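Local coordinates for protein exocyst complex component EXO70 (Saccharomyces cerevisiae, PDB 2B1E) that tethers secretory vesicles to sites of exocytosis as a subunit of the exocyst complex and plays a role in assembling that complex, at residues A[101-104]-A[105-108]; A[366-369]-A[370-373]; A[517-520]-A[521-525]. All coordinates share one frame; numbering follows the deposited sequence.

Contact 1 (A[101-104]-A[105-108]); sequences DPQI and NITK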
# COMPACT_ATOMS: atom_id res chain seq x y z
N ASP A 101 21.41 2.17 -22.06
CA ASP A 101 20.44 1.47 -21.23
C ASP A 101 20.79 1.76 -19.77
O ASP A 101 21.82 1.32 -19.27
CB ASP A 101 20.50 -0.03 -21.50
CG ASP A 101 19.44 -0.79 -20.73
OD1 ASP A 101 19.30 -0.54 -19.51
OD2 ASP A 101 18.75 -1.64 -21.33
N PRO A 102 19.93 2.52 -19.08
CA PRO A 102 20.14 2.89 -17.67
C PRO A 102 20.26 1.68 -16.74
O PRO A 102 21.01 1.70 -15.76
CB PRO A 102 18.91 3.73 -17.34
CG PRO A 102 18.46 4.25 -18.69
CD PRO A 102 18.65 3.05 -19.57
N GLN A 103 19.51 0.62 -17.06
CA GLN A 103 19.51 -0.60 -16.25
C GLN A 103 20.91 -1.12 -15.98
O GLN A 103 21.15 -1.74 -14.94
CB GLN A 103 18.68 -1.68 -16.95
CG GLN A 103 18.50 -2.94 -16.12
CD GLN A 103 17.96 -2.65 -14.74
OE1 GLN A 103 18.70 -2.61 -13.76
NE2 GLN A 103 16.65 -2.44 -14.65
N ILE A 104 21.83 -0.89 -16.92
CA ILE A 104 23.21 -1.34 -16.74
C ILE A 104 23.86 -0.53 -15.62
O ILE A 104 24.40 -1.09 -14.67
CB ILE A 104 24.03 -1.15 -18.04
CG1 ILE A 104 23.51 -2.11 -19.12
CG2 ILE A 104 25.52 -1.36 -17.76
CD1 ILE A 104 24.12 -1.89 -20.48
N ASN A 105 23.79 0.79 -15.73
CA ASN A 105 24.35 1.67 -14.72
C ASN A 105 23.78 1.33 -13.35
O ASN A 105 24.52 1.23 -12.36
CB ASN A 105 24.04 3.13 -15.06
CG ASN A 105 24.71 3.58 -16.34
OD1 ASN A 105 25.82 4.12 -16.32
ND2 ASN A 105 24.06 3.33 -17.47
N ILE A 106 22.47 1.14 -13.29
CA ILE A 106 21.80 0.80 -12.03
C ILE A 106 22.38 -0.49 -11.45
O ILE A 106 22.83 -0.52 -10.31
CB ILE A 106 20.29 0.62 -12.24
CG1 ILE A 106 19.64 1.96 -12.60
CG2 ILE A 106 19.65 0.05 -10.98
CD1 ILE A 106 18.17 1.87 -12.89
N THR A 107 22.36 -1.55 -12.25
CA THR A 107 22.88 -2.84 -11.81
C THR A 107 24.33 -2.74 -11.37
O THR A 107 24.72 -3.32 -10.36
CB THR A 107 22.75 -3.89 -12.92
OG1 THR A 107 21.37 -4.07 -13.25
CG2 THR A 107 23.33 -5.23 -12.47
N LYS A 108 25.13 -1.99 -12.13
CA LYS A 108 26.55 -1.82 -11.82
C LYS A 108 26.82 -0.72 -10.79
O LYS A 108 27.96 -0.50 -10.40
CB LYS A 108 27.34 -1.52 -13.09
CG LYS A 108 27.37 -2.65 -14.10
CD LYS A 108 28.05 -3.88 -13.52
CE LYS A 108 28.28 -4.94 -14.59
NZ LYS A 108 29.11 -4.39 -15.70
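I106 lies one helical turn after P102 and lays its side chain against the P102 carbonyl. I106 CB sits 3.7 Å from Q103 O. From there the two branches part. I106 CG1 runs over the preceding turn, 3.5 Å from P102 O, and CD1 ends 4.0 Å from the same oxygen. I106 CG2 faces the side-chain oxygen of Q103, OE1, at 4.0 Å. The backbone N of I106 donates to P102 O at 2.9 Å, almost straight (171°). Reducing I106 to an alanine would probably open a gap beside the P102 carbonyl and cost E185 an apolar neighbour. T107 grips Q103 O twice, with its N at 3.0 Å and its OG1 at 2.9 Å. The two donors reach that oxygen from opposite faces of the carbonyl plane. OG1 is placed there by standing beside its own backbone N (chi1 -62°). D101 holds the N-cap position of this short helix, 102-108. Helix 180-201 takes up one flank: P102 packs on A186 and F190, I106 touches E185, and Q103 NE2 is hydrogen-bonded to S182 OG. N105 meets F100 and F112 in the adjoining loops.

Contact 2 (A[366-369]-A[370-373]); sequences VLLS and CFIS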
# COMPACT_ATOMS: atom_id res chain seq x y z
N VAL A 366 -2.07 1.56 14.57
CA VAL A 366 -3.33 1.30 15.26
C VAL A 366 -4.42 1.06 14.22
O VAL A 366 -5.23 0.15 14.35
CB VAL A 366 -3.74 2.50 16.15
CG1 VAL A 366 -5.10 2.24 16.78
CG2 VAL A 366 -2.69 2.73 17.22
N LEU A 367 -4.42 1.90 13.19
CA LEU A 367 -5.40 1.81 12.13
C LEU A 367 -5.32 0.46 11.40
O LEU A 367 -6.33 -0.21 11.21
CB LEU A 367 -5.19 2.95 11.14
CG LEU A 367 -6.36 3.26 10.22
CD1 LEU A 367 -7.60 3.57 11.05
CD2 LEU A 367 -6.00 4.45 9.34
N LEU A 368 -4.10 0.08 11.02
CA LEU A 368 -3.88 -1.18 10.31
C LEU A 368 -4.22 -2.39 11.18
O LEU A 368 -4.70 -3.40 10.68
CB LEU A 368 -2.44 -1.27 9.83
CG LEU A 368 -2.06 -2.52 9.03
CD1 LEU A 368 -2.92 -2.60 7.78
CD2 LEU A 368 -0.58 -2.47 8.66
N SER A 369 -3.94 -2.29 12.48
CA SER A 369 -4.24 -3.39 13.39
C SER A 369 -5.75 -3.56 13.45
O SER A 369 -6.25 -4.68 13.44
CB SER A 369 -3.72 -3.10 14.81
OG SER A 369 -4.13 -4.13 15.70
N CYS A 370 -6.46 -2.44 13.51
CA CYS A 370 -7.91 -2.46 13.57
C CYS A 370 -8.46 -3.18 12.34
O CYS A 370 -9.36 -4.02 12.45
CB CYS A 370 -8.47 -1.03 13.64
SG CYS A 370 -10.23 -0.95 14.05
N PHE A 371 -7.90 -2.86 11.18
CA PHE A 371 -8.33 -3.49 9.93
C PHE A 371 -8.21 -5.01 9.99
O PHE A 371 -9.12 -5.73 9.59
CB PHE A 371 -7.49 -2.98 8.75
CG PHE A 371 -7.72 -3.75 7.48
CD1 PHE A 371 -8.93 -3.66 6.80
CD2 PHE A 371 -6.74 -4.61 6.99
CE1 PHE A 371 -9.16 -4.42 5.66
CE2 PHE A 371 -6.96 -5.37 5.85
CZ PHE A 371 -8.18 -5.28 5.18
N ILE A 372 -7.07 -5.50 10.46
CA ILE A 372 -6.86 -6.94 10.54
C ILE A 372 -7.86 -7.54 11.51
O ILE A 372 -8.48 -8.56 11.22
CB ILE A 372 -5.43 -7.28 11.00
CG1 ILE A 372 -4.41 -6.51 10.15
CG2 ILE A 372 -5.19 -8.78 10.91
CD1 ILE A 372 -4.62 -6.64 8.66
N SER A 373 -8.02 -6.90 12.67
CA SER A 373 -8.95 -7.35 13.69
C SER A 373 -10.38 -7.30 13.16
O SER A 373 -11.18 -8.19 13.45
CB SER A 373 -8.82 -6.49 14.95
OG SER A 373 -7.60 -6.75 15.65
O HOH W 1 -6.66 -4.43 16.53
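S369 and S373 are one turn apart and share a bridging water. S369 OG and S373 OG are 4.3 Å apart, and each is hydrogen-bonded to water 1 at 2.7 Å. Their rotamers differ, and this brings the hydroxyls together. S369 OG is anti to its backbone N (chi1 175°) and leans forward along the helix. S373 OG stays beside its backbone N (chi1 -72°) and reaches back. The backbone links the same pair, since S373 N donates to S369 O at 2.9 Å. The water thus spans two side chains whose main chains are already tied.

The other face is apolar. L368 CD1 meets F371 CD2 at 4.4 Å and I372 CD1 at 4.5 Å, so one methyl serves both neighbours of the next turn. L368 and F371 both hold CG anti to the backbone N. The leucine starts away from the next turn, but its end comes nearer. The F371 ring swings away from the preceding turn beyond its CB, with L368 O at its edge and near its plane. Edge-to-face stacks join this ring to F286 of helix 268-299 and to W342, within the helical-bundle rod of Exo70. This part of helix 364-391 is buried: L368 touches C330 and L331 of helix 327-333 and M436 of helix 433-436, I372 rests on L433, and C370 packs on R339, W361 and R444.

I372 folds more tightly. Its CG1 stands beside the backbone N, 3.2 Å from L368 O, and the chain bends at chi2 (-50°). That oxygen also accepts the backbone N of I372, so the side chain lies against its own helical bond. C370 lays its CB 3.3 Å from L367 O.

Contact 3 (A[517-520]-A[521-525]); sequences TLKS and EIISL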
# COMPACT_ATOMS: atom_id res chain seq x y z
N THR A 517 -9.09 -24.76 28.73
CA THR A 517 -10.06 -23.74 29.14
C THR A 517 -11.46 -24.33 29.22
O THR A 517 -12.20 -24.08 30.18
CB THR A 517 -10.09 -22.56 28.17
OG1 THR A 517 -8.78 -21.98 28.10
CG2 THR A 517 -11.07 -21.49 28.65
N LEU A 518 -11.84 -25.12 28.22
CA LEU A 518 -13.15 -25.75 28.23
C LEU A 518 -13.27 -26.70 29.42
O LEU A 518 -14.32 -26.77 30.06
CB LEU A 518 -13.39 -26.52 26.93
CG LEU A 518 -14.17 -25.71 25.90
CD1 LEU A 518 -15.62 -25.53 26.39
CD2 LEU A 518 -13.50 -24.36 25.68
N LYS A 519 -12.20 -27.45 29.70
CA LYS A 519 -12.22 -28.37 30.82
C LYS A 519 -12.41 -27.60 32.13
O LYS A 519 -13.24 -27.96 32.95
CB LYS A 519 -10.91 -29.17 30.90
CG LYS A 519 -10.71 -29.94 32.22
CD LYS A 519 -9.32 -30.57 32.33
CE LYS A 519 -9.11 -31.28 33.66
NZ LYS A 519 -7.78 -31.98 33.74
N SER A 520 -11.64 -26.53 32.32
CA SER A 520 -11.75 -25.74 33.54
C SER A 520 -13.13 -25.13 33.74
O SER A 520 -13.70 -25.22 34.82
CB SER A 520 -10.71 -24.61 33.55
OG SER A 520 -9.40 -25.11 33.74
N GLU A 521 -13.67 -24.52 32.69
CA GLU A 521 -14.96 -23.87 32.77
C GLU A 521 -16.14 -24.82 33.01
O GLU A 521 -17.07 -24.49 33.74
CB GLU A 521 -15.21 -23.03 31.52
CG GLU A 521 -14.24 -21.86 31.34
CD GLU A 521 -14.29 -20.85 32.49
OE1 GLU A 521 -15.39 -20.60 33.03
OE2 GLU A 521 -13.23 -20.28 32.84
N ILE A 522 -16.12 -26.00 32.40
CA ILE A 522 -17.21 -26.93 32.61
C ILE A 522 -17.17 -27.47 34.04
O ILE A 522 -18.18 -27.49 34.73
CB ILE A 522 -17.17 -28.11 31.62
CG1 ILE A 522 -17.39 -27.57 30.20
CG2 ILE A 522 -18.23 -29.14 31.98
CD1 ILE A 522 -17.49 -28.65 29.14
N ILE A 523 -16.00 -27.91 34.48
CA ILE A 523 -15.87 -28.44 35.84
C ILE A 523 -16.17 -27.34 36.88
O ILE A 523 -16.87 -27.60 37.85
CB ILE A 523 -14.45 -29.03 36.07
CG1 ILE A 523 -14.28 -30.29 35.20
CG2 ILE A 523 -14.23 -29.37 37.55
CD1 ILE A 523 -12.90 -30.94 35.27
N SER A 524 -15.66 -26.13 36.66
CA SER A 524 -15.91 -25.02 37.59
C SER A 524 -17.39 -24.70 37.76
O SER A 524 -17.83 -24.24 38.81
CB SER A 524 -15.21 -23.74 37.10
OG SER A 524 -13.86 -23.70 37.52
N LEU A 525 -18.16 -24.95 36.71
CA LEU A 525 -19.58 -24.66 36.72
C LEU A 525 -20.41 -25.79 37.33
O LEU A 525 -21.28 -25.55 38.17
CB LEU A 525 -20.03 -24.39 35.28
CG LEU A 525 -21.40 -23.81 34.95
CD1 LEU A 525 -21.62 -22.50 35.69
CD2 LEU A 525 -21.46 -23.60 33.44
O HOH W 2 -12.34 -25.98 37.06
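K519 lies side by side with I523, the two chains pointing the same way. K519 CG is 3.9 Å from I523 CD1, and K519 CE passes the same methyl at 4.1 Å. The lysine chain is straight beyond CG, so its methylenes run along the isoleucine. I523 meets it from the next turn: its CG1 stands beside the backbone N (chi1 -68°) and turns back to 3.4 Å from K519 O. A second pair repeats the pattern with less contact. T517 CG2 and E521 CG are 4.2 Å apart and also run in the same direction. E521 CG stands beside its own backbone N (chi1 -64°), which brings it to 3.2 Å from T517 O; the chain then bends at chi2. T517 OG1 itself is hydrogen-bonded to S513 O.

These are the i to i+4 pairs of a long alpha helix, 512-537, in the C-terminal part of the helical rod. Here the helix has a polar outer face and an apolar inner one. On the inner face I522 is buried, and its CG1 lies near L518 O. L518 packs on I453 and M456 of helix 440-473, and I522 on W460 of the same helix. K519 and I523 face helix 552-563, touching V563 and N560.

On the outer face a water bridges the S520 carbonyl and the S524 hydroxyl. S520 O accepts from S524 N at 2.8 Å and from water 2 at 2.7 Å. The same water is hydrogen-bonded to S524 OG at 2.8 Å.

Contacts 1, 2 and 3 follow one another along the chain and do not touch. The centres of contacts 1 and 2 are about 40 Å apart, and those of contacts 2 and 3 about 32 Å. Contacts 1 and 3 are 66 Å apart by centres and lie on opposite sides of the chain's centre. They sample an elongated, all-helical molecule. Contact 2 is the buried one, about 14 Å from the chain's centre, while contact 3 is at the surface, about 44 Å out. Helix 440-473 joins these two: R444 lies against contact 2, and I453, M456 and W460 lie against contact 3.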